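Local coordinates for protein titin (Homo sapiens, PDB 2A38) that serves as a giant structural protein of muscle, its N-terminal pair of immunoglobulin domains, Z1Z2, probably helping to fix it at the Z-disc, at residues Val15-Gly20 against Leu95-Glu100; Pro52-Ser57 against Leu65-Val70; Gln120-Val125 against Ser160-Glu165; Lys136-Gly141 against Thr173-Ala178. All coordinates share one frame; numbering follows the deposited sequence.

From the N terminus, contact 1 opens at Val-15 and closes at Leu-95, 80 residues later, joining an edge strand of the first immunoglobulin domain to its last strand. Contact 2, a hairpin pairing of the opposite sheet, falls within that loop. The two meet where Val-17 and Val-97 pack on Val-70, while Gly-20 N and Val-70 O probably form a hydrogen bond. Contacts 3 and 4 follow in the second domain, beyond the linker. Their segments alternate along the chain, so their loops cross: contact 3 pairs strands of one sheet, contact 4 strands of the other, and Val-125 packing on Val-176 joins them. Centres in different domains lie 36 to 44 Å apart.

Contact 1. Residues Val15-Gly20 against Leu95-Glu100; sequences VVVLEG and LLVKAE
The flat groups that meet here are peptide units and the carboxylates of Glu-19 and Glu-100. Three of the four backbone bonds lie in the plane of the accepting carbonyl, at Val-15 O, Val-17 O and Lys-98 O, whereas Val-17 N meets Leu-96 O nearly along its C=O axis. The shortest runs from Lys-98 N to Val-17 O, 2.6 Å. Glu-19 OE2 lies 3.6 Å from Ala-99 CA, and Glu-100 CD 3.9 Å from Glu-19 O. This is the parallel pairing of strands A' and G that closes one edge of the A'GFC sheet in an I-set immunoglobulin domain. Val-15, Val-17, Leu-95 and Val-97 line its inner face: Val-17 CG1 takes the crowded position between N and C (chi1 68°) and reaches Leu-95 CD1 at 3.6 Å, and Val-70 covers Val-17 and Val-97. On the outer face, Val-16 CG2 lies alongside Leu-96 CD2, 3.7 Å away, and Leu-18 and Lys-98 cross obliquely, CD1 against CG. The Glu-19 side chain crosses Val-97 at about a right angle, its CG 3.6 Å from Val-97 CG1. An alanine at Glu-19 would probably loosen this strand end by removing that packing and the weak, long ion pair with Lys-72.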
loop_
_atom_site.group_PDB
_atom_site.type_symbol
_atom_site.label_atom_id
_atom_site.label_comp_id
_atom_site.label_asym_id
_atom_site.label_seq_id
_atom_site.Cartn_x
_atom_site.Cartn_y
_atom_site.Cartn_z
ATOM N N VAL A 15 2.464 9.580 -16.765
ATOM C CA VAL A 15 2.563 9.851 -15.343
ATOM C C VAL A 15 3.252 8.754 -14.529
ATOM O O VAL A 15 3.075 7.558 -14.775
ATOM C CB VAL A 15 1.159 10.115 -14.752
ATOM C CG1 VAL A 15 0.305 8.874 -14.878
ATOM C CG2 VAL A 15 1.274 10.548 -13.305
ATOM N N VAL A 16 4.067 9.185 -13.573
ATOM C CA VAL A 16 4.764 8.272 -12.679
ATOM C C VAL A 16 4.021 8.367 -11.360
ATOM O O VAL A 16 4.021 9.410 -10.705
ATOM C CB VAL A 16 6.227 8.683 -12.445
ATOM C CG1 VAL A 16 6.891 7.702 -11.485
ATOM C CG2 VAL A 16 6.969 8.715 -13.764
ATOM N N VAL A 17 3.369 7.278 -10.983
ATOM C CA VAL A 17 2.613 7.259 -9.749
ATOM C C VAL A 17 3.206 6.275 -8.741
ATOM O O VAL A 17 3.804 5.261 -9.105
ATOM C CB VAL A 17 1.126 6.910 -10.023
ATOM C CG1 VAL A 17 1.000 5.472 -10.499
ATOM C CG2 VAL A 17 0.299 7.139 -8.775
ATOM N N LEU A 18 3.031 6.605 -7.467
ATOM C CA LEU A 18 3.521 5.802 -6.355
ATOM C C LEU A 18 2.518 4.697 -6.034
ATOM O O LEU A 18 1.330 4.970 -5.878
ATOM C CB LEU A 18 3.693 6.708 -5.139
ATOM C CG LEU A 18 4.445 6.183 -3.923
ATOM C CD1 LEU A 18 5.901 5.888 -4.294
ATOM C CD2 LEU A 18 4.372 7.232 -2.826
ATOM N N GLU A 19 2.987 3.455 -5.941
ATOM C CA GLU A 19 2.101 2.339 -5.626
ATOM C C GLU A 19 1.060 2.704 -4.585
ATOM O O GLU A 19 1.353 3.415 -3.624
ATOM C CB GLU A 19 2.882 1.166 -5.067
ATOM C CG GLU A 19 3.461 0.228 -6.068
ATOM C CD GLU A 19 3.711 -1.119 -5.437
ATOM O OE1 GLU A 19 2.724 -1.867 -5.236
ATOM O OE2 GLU A 19 4.887 -1.418 -5.115
ATOM N N GLY A 20 -0.153 2.199 -4.764
ATOM C CA GLY A 20 -1.203 2.481 -3.807
ATOM C C GLY A 20 -1.806 3.864 -3.922
ATOM O O GLY A 20 -2.891 4.098 -3.395
ATOM N N LEU A 95 2.001 4.792 -18.148
ATOM C CA LEU A 95 1.848 4.861 -16.701
ATOM C C LEU A 95 3.021 4.113 -16.058
ATOM O O LEU A 95 3.214 2.922 -16.299
ATOM C CB LEU A 95 0.524 4.224 -16.267
ATOM C CG LEU A 95 0.336 4.027 -14.755
ATOM C CD1 LEU A 95 0.378 5.366 -14.048
ATOM C CD2 LEU A 95 -0.984 3.327 -14.481
ATOM N N LEU A 96 3.812 4.825 -15.263
ATOM C CA LEU A 96 4.956 4.227 -14.582
ATOM C C LEU A 96 4.677 4.209 -13.088
ATOM O O LEU A 96 4.472 5.256 -12.476
ATOM C CB LEU A 96 6.220 5.035 -14.864
ATOM C CG LEU A 96 7.452 4.622 -14.059
ATOM C CD1 LEU A 96 7.725 3.137 -14.269
ATOM C CD2 LEU A 96 8.654 5.472 -14.478
ATOM N N VAL A 97 4.664 3.018 -12.500
ATOM C CA VAL A 97 4.381 2.887 -11.075
ATOM C C VAL A 97 5.651 2.741 -10.242
ATOM O O VAL A 97 6.447 1.826 -10.457
ATOM C CB VAL A 97 3.459 1.680 -10.812
ATOM C CG1 VAL A 97 3.118 1.591 -9.334
ATOM C CG2 VAL A 97 2.199 1.811 -11.649
ATOM N N LYS A 98 5.827 3.653 -9.288
ATOM C CA LYS A 98 6.992 3.652 -8.405
ATOM C C LYS A 98 6.728 2.828 -7.147
ATOM O O LYS A 98 5.731 3.033 -6.456
ATOM C CB LYS A 98 7.358 5.094 -8.021
ATOM C CG LYS A 98 8.492 5.212 -7.008
ATOM C CD LYS A 98 9.745 4.480 -7.490
ATOM C CE LYS A 98 10.755 4.291 -6.362
ATOM N NZ LYS A 98 11.870 3.380 -6.753
ATOM N N ALA A 99 7.628 1.890 -6.862
ATOM C CA ALA A 99 7.509 1.026 -5.687
ATOM C C ALA A 99 7.422 1.847 -4.404
ATOM O O ALA A 99 8.172 2.805 -4.206
ATOM C CB ALA A 99 8.694 0.077 -5.616
ATOM N N GLU A 100 6.495 1.461 -3.537
ATOM C CA GLU A 100 6.281 2.150 -2.272
ATOM C C GLU A 100 7.047 1.482 -1.136
ATOM O O GLU A 100 7.163 0.257 -1.087
ATOM C CB GLU A 100 4.783 2.162 -1.950
ATOM C CG GLU A 100 4.427 2.666 -0.563
ATOM C CD GLU A 100 2.963 2.419 -0.213
ATOM O OE1 GLU A 100 2.473 1.287 -0.452
ATOM O OE2 GLU A 100 2.306 3.351 0.309
#

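Contact 2. Residues Pro52-Ser57 against Leu65-Val70; sequences PGVQIS and LTIPAV
Three first torsions set the side chains of this pairing. Leu-65 holds CG anti to its backbone N (chi1 -176°), and Val-54 does the same with CG2, leaving CG1 in the crowded position between N and C. The two groups thereby cross obliquely, Val-54 CG2 touching Leu-65 CD2 at 3.8 Å. Gln-55 instead carries CG beside its own N (chi1 -44°) and then runs extended, so that it lies alongside Thr-66 and sets OE1 3.8 Å from Thr-66 CG2, the methyl that stands anti to the threonine N.

Between the strands, Gln-55 and Thr-66 form an antiparallel hydrogen-bonded pair. Gln-55 N reaches Thr-66 O at 2.8 Å along an essentially straight N-H...O line (179°), and Thr-66 N returns the bond to Gln-55 O at 2.8 Å. The next pair, Ile-56 with Leu-65, is non-hydrogen-bonded; Ile-56 CG1 runs beside Leu-65 CG at 4.2 Å, and both side chains rest on Trp-39 of the facing sheet. This is the D-E hairpin of the immunoglobulin fold, with strand D at the edge of the ABED sheet.

Where the strands part, Pro-68 CD lies just 3.0 Å from Gly-53 O, a tight contact. The backbone of Gly-53 would jam any CB against the carbonyl of Pro-52, so glycine suits the turn into the strand.

Two hydrogen bonds join these segments, and the ladder continues with Ser-57 and Lys-64. Leu-65 meets aliphatic partners, Val-54 and Ile-56, while the Gln-55 amide and Thr-66 occupy the other face, consistent with one face turned to the core and one more polar.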
loop_
_atom_site.group_PDB
_atom_site.type_symbol
_atom_site.label_atom_id
_atom_site.label_comp_id
_atom_site.label_asym_id
_atom_site.label_seq_id
_atom_site.Cartn_x
_atom_site.Cartn_y
_atom_site.Cartn_z
ATOM N N PRO A 52 -10.495 -3.859 -12.436
ATOM C CA PRO A 52 -11.452 -3.578 -11.359
ATOM C C PRO A 52 -11.147 -2.313 -10.558
ATOM O O PRO A 52 -9.988 -1.995 -10.297
ATOM C CB PRO A 52 -11.385 -4.845 -10.507
ATOM C CG PRO A 52 -9.966 -5.301 -10.707
ATOM C CD PRO A 52 -9.781 -5.124 -12.187
ATOM N N GLY A 53 -12.197 -1.596 -10.169
ATOM C CA GLY A 53 -12.021 -0.373 -9.411
ATOM C C GLY A 53 -11.779 0.820 -10.316
ATOM O O GLY A 53 -11.815 1.966 -9.868
ATOM N N VAL A 54 -11.538 0.553 -11.599
ATOM C CA VAL A 54 -11.281 1.615 -12.568
ATOM C C VAL A 54 -12.519 2.473 -12.797
ATOM O O VAL A 54 -13.602 1.965 -13.096
ATOM C CB VAL A 54 -10.812 1.046 -13.935
ATOM C CG1 VAL A 54 -11.986 0.436 -14.700
ATOM C CG2 VAL A 54 -10.151 2.139 -14.744
ATOM N N GLN A 55 -12.352 3.780 -12.648
ATOM C CA GLN A 55 -13.451 4.712 -12.835
ATOM C C GLN A 55 -13.251 5.434 -14.161
ATOM O O GLN A 55 -12.282 6.165 -14.334
ATOM C CB GLN A 55 -13.473 5.724 -11.691
ATOM C CG GLN A 55 -13.257 5.111 -10.314
ATOM C CD GLN A 55 -13.357 6.131 -9.195
ATOM O OE1 GLN A 55 -12.702 7.178 -9.226
ATOM N NE2 GLN A 55 -14.179 5.831 -8.194
ATOM N N ILE A 56 -14.169 5.219 -15.094
ATOM C CA ILE A 56 -14.082 5.859 -16.397
ATOM C C ILE A 56 -15.239 6.824 -16.593
ATOM O O ILE A 56 -16.388 6.497 -16.294
ATOM C CB ILE A 56 -14.102 4.813 -17.526
ATOM C CG1 ILE A 56 -12.837 3.951 -17.443
ATOM C CG2 ILE A 56 -14.212 5.503 -18.872
ATOM C CD1 ILE A 56 -12.833 2.766 -18.373
ATOM N N SER A 57 -14.933 8.017 -17.089
ATOM C CA SER A 57 -15.965 9.014 -17.326
ATOM C C SER A 57 -15.656 9.868 -18.550
ATOM O O SER A 57 -14.499 10.008 -18.934
ATOM C CB SER A 57 -16.117 9.918 -16.096
ATOM O OG SER A 57 -14.949 10.685 -15.879
ATOM N N LEU A 65 -9.923 8.700 -16.704
ATOM C CA LEU A 65 -9.770 7.313 -16.289
ATOM C C LEU A 65 -9.004 7.348 -14.976
ATOM O O LEU A 65 -7.849 7.764 -14.938
ATOM C CB LEU A 65 -8.981 6.514 -17.326
ATOM C CG LEU A 65 -8.841 5.022 -17.016
ATOM C CD1 LEU A 65 -8.608 4.251 -18.296
ATOM C CD2 LEU A 65 -7.709 4.801 -16.032
ATOM N N THR A 66 -9.643 6.917 -13.898
ATOM C CA THR A 66 -8.997 6.934 -12.595
ATOM C C THR A 66 -8.866 5.558 -11.972
ATOM O O THR A 66 -9.823 4.787 -11.941
ATOM C CB THR A 66 -9.769 7.829 -11.601
ATOM O OG1 THR A 66 -9.768 9.184 -12.073
ATOM C CG2 THR A 66 -9.124 7.778 -10.220
ATOM N N ILE A 67 -7.666 5.252 -11.494
ATOM C CA ILE A 67 -7.414 3.989 -10.818
ATOM C C ILE A 67 -7.200 4.376 -9.359
ATOM O O ILE A 67 -6.218 5.041 -9.034
ATOM C CB ILE A 67 -6.149 3.294 -11.343
ATOM C CG1 ILE A 67 -6.257 3.088 -12.855
ATOM C CG2 ILE A 67 -5.971 1.953 -10.643
ATOM C CD1 ILE A 67 -5.051 2.420 -13.474
ATOM N N PRO A 68 -8.140 4.000 -8.470
ATOM C CA PRO A 68 -8.067 4.304 -7.034
ATOM C C PRO A 68 -6.731 3.911 -6.396
ATOM O O PRO A 68 -5.903 4.772 -6.097
ATOM C CB PRO A 68 -9.246 3.522 -6.466
ATOM C CG PRO A 68 -10.256 3.626 -7.570
ATOM C CD PRO A 68 -9.407 3.315 -8.787
ATOM N N ALA A 69 -6.522 2.617 -6.184
ATOM C CA ALA A 69 -5.271 2.141 -5.600
ATOM C C ALA A 69 -4.445 1.520 -6.716
ATOM O O ALA A 69 -4.707 0.395 -7.141
ATOM C CB ALA A 69 -5.552 1.107 -4.518
ATOM N N VAL A 70 -3.450 2.254 -7.197
ATOM C CA VAL A 70 -2.614 1.758 -8.281
ATOM C C VAL A 70 -1.667 0.648 -7.856
ATOM O O VAL A 70 -1.055 0.711 -6.793
ATOM C CB VAL A 70 -1.783 2.887 -8.895
ATOM C CG1 VAL A 70 -0.966 2.358 -10.066
ATOM C CG2 VAL A 70 -2.698 3.994 -9.354
#

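Contact 3. Residues Gln120-Val125 against Ser160-Glu165; sequences QVRLQV and SLLIAE
Val-121 O is the most closely held polar atom: one strong hydrogen bond, one CA-H...O contact and one methyl group surround it. Ile-163 N donates to Val-121 O at 2.7 Å, nearly along the C=O axis, while Leu-162 CA lies 3.4 Å and Leu-162 CD1 3.2 Å from the same oxygen. Val-121 N completes the pair with a bond of its own to Ile-163 O. Two residues on, Leu-123 and Leu-161 repeat the same pair of reciprocal hydrogen bonds, so hydrogen-bonded and non-hydrogen-bonded pairs alternate along the antiparallel ladder. These are strands B and E, the central pair of the ABED sheet in an I-set immunoglobulin domain. Val-121, Leu-123, Leu-161 and Ile-163 point into the sandwich, with Leu-123 CD1 beside Leu-161 CD2 at 4.1 Å. On the other face, Arg-122 starts with CG anti to N, then bends at chi2 and chi3, which turns one face of its guanidinium over Leu-162 CD1, 3.8 Å above the plane and toward the rim. At the far end, the extended Gln-124 reaches Ser-160 through NE2, a weak bond to OG of 2.7 Å whose N-H...O angle is only 117°. An alanine at Gln-124, lacking CG and the amide, would probably leave Ser-160 OG less firmly held, without the weak NE2 donor and the CG lying 3.2 Å from that oxygen. Gln-124 also touches Gln-108 from a neighbouring loop.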
loop_
_atom_site.group_PDB
_atom_site.type_symbol
_atom_site.label_atom_id
_atom_site.label_comp_id
_atom_site.label_asym_id
_atom_site.label_seq_id
_atom_site.Cartn_x
_atom_site.Cartn_y
_atom_site.Cartn_z
ATOM N N GLN A 120 0.335 -13.964 34.995
ATOM C CA GLN A 120 0.388 -14.226 33.563
ATOM C C GLN A 120 0.640 -12.849 32.954
ATOM O O GLN A 120 -0.083 -11.895 33.256
ATOM C CB GLN A 120 -0.942 -14.765 33.050
ATOM C CG GLN A 120 -1.028 -14.842 31.534
ATOM C CD GLN A 120 -2.463 -15.011 31.028
ATOM O OE1 GLN A 120 -3.019 -16.117 31.031
ATOM N NE2 GLN A 120 -3.073 -13.903 30.603
ATOM N N VAL A 121 1.664 -12.741 32.109
ATOM C CA VAL A 121 2.020 -11.464 31.490
ATOM C C VAL A 121 2.071 -11.545 29.972
ATOM O O VAL A 121 2.537 -12.535 29.407
ATOM C CB VAL A 121 3.408 -10.987 31.983
ATOM C CG1 VAL A 121 3.890 -9.820 31.158
ATOM C CG2 VAL A 121 3.328 -10.594 33.435
ATOM N N ARG A 122 1.586 -10.496 29.317
ATOM C CA ARG A 122 1.617 -10.433 27.861
ATOM C C ARG A 122 2.146 -9.080 27.419
ATOM O O ARG A 122 1.633 -8.038 27.827
ATOM C CB ARG A 122 0.227 -10.664 27.264
ATOM C CG ARG A 122 0.193 -10.676 25.740
ATOM C CD ARG A 122 -0.677 -11.814 25.250
ATOM N NE ARG A 122 -1.832 -11.974 26.131
ATOM C CZ ARG A 122 -2.562 -13.082 26.237
ATOM N NH1 ARG A 122 -3.587 -13.114 27.077
ATOM N NH2 ARG A 122 -2.270 -14.157 25.512
ATOM N N LEU A 123 3.202 -9.110 26.615
ATOM C CA LEU A 123 3.805 -7.899 26.080
ATOM C C LEU A 123 3.516 -7.921 24.573
ATOM O O LEU A 123 3.902 -8.863 23.884
ATOM C CB LEU A 123 5.316 -7.918 26.330
ATOM C CG LEU A 123 5.744 -8.136 27.783
ATOM C CD1 LEU A 123 7.249 -8.325 27.881
ATOM C CD2 LEU A 123 5.295 -6.953 28.606
ATOM N N GLN A 124 2.832 -6.898 24.066
ATOM C CA GLN A 124 2.503 -6.839 22.645
ATOM C C GLN A 124 2.997 -5.608 21.918
ATOM O O GLN A 124 3.206 -4.554 22.513
ATOM C CB GLN A 124 0.994 -6.878 22.421
ATOM C CG GLN A 124 0.284 -8.102 22.901
ATOM C CD GLN A 124 -1.095 -8.203 22.284
ATOM O OE1 GLN A 124 -1.742 -7.184 22.020
ATOM N NE2 GLN A 124 -1.558 -9.428 22.056
ATOM N N VAL A 125 3.134 -5.760 20.605
ATOM C CA VAL A 125 3.540 -4.691 19.714
ATOM C C VAL A 125 2.797 -4.891 18.390
ATOM O O VAL A 125 2.427 -6.010 18.027
ATOM C CB VAL A 125 5.063 -4.724 19.414
ATOM C CG1 VAL A 125 5.863 -4.522 20.686
ATOM C CG2 VAL A 125 5.438 -6.052 18.754
ATOM N N SER A 160 3.139 -10.887 19.946
ATOM C CA SER A 160 2.986 -10.940 21.382
ATOM C C SER A 160 3.988 -11.876 22.019
ATOM O O SER A 160 4.409 -12.860 21.414
ATOM C CB SER A 160 1.579 -11.418 21.740
ATOM O OG SER A 160 0.597 -10.665 21.044
ATOM N N LEU A 161 4.375 -11.536 23.238
ATOM C CA LEU A 161 5.272 -12.351 24.029
ATOM C C LEU A 161 4.459 -12.638 25.281
ATOM O O LEU A 161 4.167 -11.739 26.067
ATOM C CB LEU A 161 6.549 -11.603 24.409
ATOM C CG LEU A 161 7.352 -12.363 25.474
ATOM C CD1 LEU A 161 7.660 -13.766 24.981
ATOM C CD2 LEU A 161 8.637 -11.624 25.795
ATOM N N LEU A 162 4.066 -13.892 25.441
ATOM C CA LEU A 162 3.288 -14.291 26.593
ATOM C C LEU A 162 4.150 -15.051 27.584
ATOM O O LEU A 162 4.834 -16.009 27.221
ATOM C CB LEU A 162 2.117 -15.173 26.160
ATOM C CG LEU A 162 1.359 -15.844 27.309
ATOM C CD1 LEU A 162 0.606 -14.788 28.115
ATOM C CD2 LEU A 162 0.409 -16.879 26.757
ATOM N N ILE A 163 4.134 -14.592 28.831
ATOM C CA ILE A 163 4.861 -15.249 29.909
ATOM C C ILE A 163 3.707 -15.767 30.760
ATOM O O ILE A 163 3.025 -14.999 31.440
ATOM C CB ILE A 163 5.733 -14.244 30.688
ATOM C CG1 ILE A 163 6.657 -13.511 29.711
ATOM C CG2 ILE A 163 6.578 -14.966 31.718
ATOM C CD1 ILE A 163 7.495 -12.440 30.355
ATOM N N ALA A 164 3.468 -17.070 30.666
ATOM C CA ALA A 164 2.373 -17.724 31.365
ATOM C C ALA A 164 2.424 -17.597 32.885
ATOM O O ALA A 164 1.390 -17.395 33.536
ATOM C CB ALA A 164 2.322 -19.193 30.961
ATOM N N GLU A 165 3.620 -17.737 33.443
ATOM C CA GLU A 165 3.838 -17.632 34.880
ATOM C C GLU A 165 5.126 -16.858 35.079
ATOM O O GLU A 165 6.215 -17.409 34.925
ATOM C CB GLU A 165 4.006 -19.008 35.505
ATOM C CG GLU A 165 2.740 -19.759 35.748
ATOM C CD GLU A 165 3.014 -21.118 36.349
ATOM O OE1 GLU A 165 3.548 -21.184 37.480
ATOM O OE2 GLU A 165 2.703 -22.124 35.679
#

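Contact 4. Residues Lys136-Gly141 against Thr173-Ala178; sequences KFYRDG and TYSVNA
Arg-139 runs out along the ring of Tyr-174, extended from CG to NE with CG anti to the backbone N. Arg-139 CB comes to 4.1 Å from Tyr-174 CE2; CG lies over one face of the ring in a CH-pi contact, 4.0 Å from the centroid; CD then passes Tyr-174 OH at 3.7 Å. Arg-139 NE stands 3.8 Å from Asp-140 OD2, a long charge pairing in which no N-H points at the oxygen, and NH2 at the tip bonds to Ser-171 O. The guanidinium plane is only 20° from the ring plane.

Asp-140 grips Thr-173 twice. Asp-140 N donates to Thr-173 O at 2.7 Å, and Asp-140 OD1 accepts from Thr-173 N at 3.1 Å, met from above the carboxylate plane. A water joins OD1 to Thr-173 OG1, which also bonds to Glu-190. Farther along, backbone bonds pair Tyr-138 with Ser-175 and Lys-136 with Asn-177, and Tyr-138 CE2 reaches Asn-177 CB at 3.6 Å.

Tyr-174 OH bonds to Asp-170 O, four residues earlier, the tyrosine corner of immunoglobulin domains. Strand 134-139 (C) thus pairs with strand 172-180 (F), whose other edge bonds to strand 183-193 (G), while Phe-137, Tyr-174 and Val-176 face inward toward the opposing sheet, Tyr-174 packing on Leu-161 and Ile-163 of strand 158-166.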
loop_
_atom_site.group_PDB
_atom_site.type_symbol
_atom_site.label_atom_id
_atom_site.label_comp_id
_atom_site.label_asym_id
_atom_site.label_seq_id
_atom_site.Cartn_x
_atom_site.Cartn_y
_atom_site.Cartn_z
ATOM N N LYS A 136 11.963 -9.327 15.879
ATOM C CA LYS A 136 12.572 -10.241 16.842
ATOM C C LYS A 136 12.503 -9.651 18.240
ATOM O O LYS A 136 12.598 -8.446 18.410
ATOM C CB LYS A 136 14.017 -10.542 16.453
ATOM C CG LYS A 136 14.110 -11.345 15.168
ATOM C CD LYS A 136 15.541 -11.682 14.801
ATOM C CE LYS A 136 15.574 -12.590 13.566
ATOM N NZ LYS A 136 16.967 -12.862 13.089
ATOM N N PHE A 137 12.322 -10.511 19.233
ATOM C CA PHE A 137 12.211 -10.078 20.621
ATOM C C PHE A 137 13.470 -10.396 21.394
ATOM O O PHE A 137 14.075 -11.450 21.206
ATOM C CB PHE A 137 11.024 -10.763 21.298
ATOM C CG PHE A 137 9.697 -10.437 20.679
ATOM C CD1 PHE A 137 9.370 -10.901 19.401
ATOM C CD2 PHE A 137 8.772 -9.656 21.367
ATOM C CE1 PHE A 137 8.135 -10.587 18.821
ATOM C CE2 PHE A 137 7.535 -9.335 20.797
ATOM C CZ PHE A 137 7.219 -9.802 19.524
ATOM N N TYR A 138 13.848 -9.491 22.285
ATOM C CA TYR A 138 15.047 -9.664 23.089
ATOM C C TYR A 138 14.814 -9.399 24.565
ATOM O O TYR A 138 13.957 -8.603 24.940
ATOM C CB TYR A 138 16.131 -8.715 22.603
ATOM C CG TYR A 138 16.487 -8.899 21.155
ATOM C CD1 TYR A 138 17.531 -9.736 20.779
ATOM C CD2 TYR A 138 15.763 -8.255 20.156
ATOM C CE1 TYR A 138 17.848 -9.930 19.439
ATOM C CE2 TYR A 138 16.067 -8.438 18.819
ATOM C CZ TYR A 138 17.112 -9.276 18.464
ATOM O OH TYR A 138 17.426 -9.455 17.137
ATOM N N ARG A 139 15.581 -10.090 25.398
ATOM C CA ARG A 139 15.525 -9.888 26.834
ATOM C C ARG A 139 16.962 -9.558 27.190
ATOM O O ARG A 139 17.850 -10.392 27.030
ATOM C CB ARG A 139 15.107 -11.150 27.577
ATOM C CG ARG A 139 14.974 -10.890 29.072
ATOM C CD ARG A 139 15.165 -12.139 29.902
ATOM N NE ARG A 139 15.298 -11.801 31.314
ATOM C CZ ARG A 139 15.739 -12.640 32.246
ATOM N NH1 ARG A 139 16.095 -13.876 31.911
ATOM N NH2 ARG A 139 15.823 -12.244 33.512
ATOM N N ASP A 140 17.194 -8.338 27.653
ATOM C CA ASP A 140 18.542 -7.895 27.999
ATOM C C ASP A 140 19.520 -8.182 26.852
ATOM O O ASP A 140 20.645 -8.632 27.080
ATOM C CB ASP A 140 19.037 -8.582 29.285
ATOM C CG ASP A 140 18.271 -8.136 30.540
ATOM O OD1 ASP A 140 18.011 -6.915 30.708
ATOM O OD2 ASP A 140 17.944 -9.019 31.369
ATOM N N GLY A 141 19.078 -7.941 25.621
ATOM C CA GLY A 141 19.942 -8.148 24.470
ATOM C C GLY A 141 20.078 -9.545 23.887
ATOM O O GLY A 141 20.711 -9.712 22.847
ATOM N N THR A 173 15.047 -6.134 30.985
ATOM C CA THR A 173 14.717 -5.217 29.908
ATOM C C THR A 173 14.277 -6.002 28.686
ATOM O O THR A 173 15.039 -6.802 28.146
ATOM C CB THR A 173 15.922 -4.352 29.536
ATOM O OG1 THR A 173 16.247 -3.498 30.640
ATOM C CG2 THR A 173 15.610 -3.499 28.329
ATOM N N TYR A 174 13.035 -5.785 28.270
ATOM C CA TYR A 174 12.508 -6.471 27.106
ATOM C C TYR A 174 12.436 -5.511 25.948
ATOM O O TYR A 174 12.025 -4.368 26.112
ATOM C CB TYR A 174 11.122 -7.049 27.394
ATOM C CG TYR A 174 11.180 -8.276 28.268
ATOM C CD1 TYR A 174 11.427 -8.172 29.638
ATOM C CD2 TYR A 174 11.050 -9.549 27.718
ATOM C CE1 TYR A 174 11.545 -9.301 30.436
ATOM C CE2 TYR A 174 11.167 -10.683 28.503
ATOM C CZ TYR A 174 11.416 -10.554 29.861
ATOM O OH TYR A 174 11.545 -11.679 30.638
ATOM N N SER A 175 12.854 -5.972 24.776
ATOM C CA SER A 175 12.822 -5.130 23.593
ATOM C C SER A 175 12.439 -5.902 22.338
ATOM O O SER A 175 12.516 -7.131 22.281
ATOM C CB SER A 175 14.186 -4.494 23.380
ATOM O OG SER A 175 15.180 -5.496 23.309
ATOM N N VAL A 176 12.004 -5.166 21.333
ATOM C CA VAL A 176 11.652 -5.771 20.070
ATOM C C VAL A 176 12.324 -4.926 19.015
ATOM O O VAL A 176 12.326 -3.697 19.086
ATOM C CB VAL A 176 10.129 -5.802 19.839
ATOM C CG1 VAL A 176 9.538 -4.465 20.163
ATOM C CG2 VAL A 176 9.832 -6.176 18.400
ATOM N N ASN A 177 12.929 -5.607 18.056
ATOM C CA ASN A 177 13.629 -4.968 16.963
ATOM C C ASN A 177 12.913 -5.305 15.660
ATOM O O ASN A 177 12.650 -6.478 15.384
ATOM C CB ASN A 177 15.049 -5.497 16.918
ATOM C CG ASN A 177 16.025 -4.446 16.557
ATOM O OD1 ASN A 177 16.206 -4.128 15.384
ATOM N ND2 ASN A 177 16.661 -3.867 17.567
ATOM N N ALA A 178 12.594 -4.287 14.868
ATOM C CA ALA A 178 11.913 -4.504 13.590
ATOM C C ALA A 178 12.729 -3.880 12.471
ATOM O O ALA A 178 13.095 -2.717 12.545
ATOM C CB ALA A 178 10.510 -3.900 13.630
HETATM O O HOH W 1 17.340 -4.992 33.152
HETATM O O HOH W 2 16.499 -6.247 25.446
#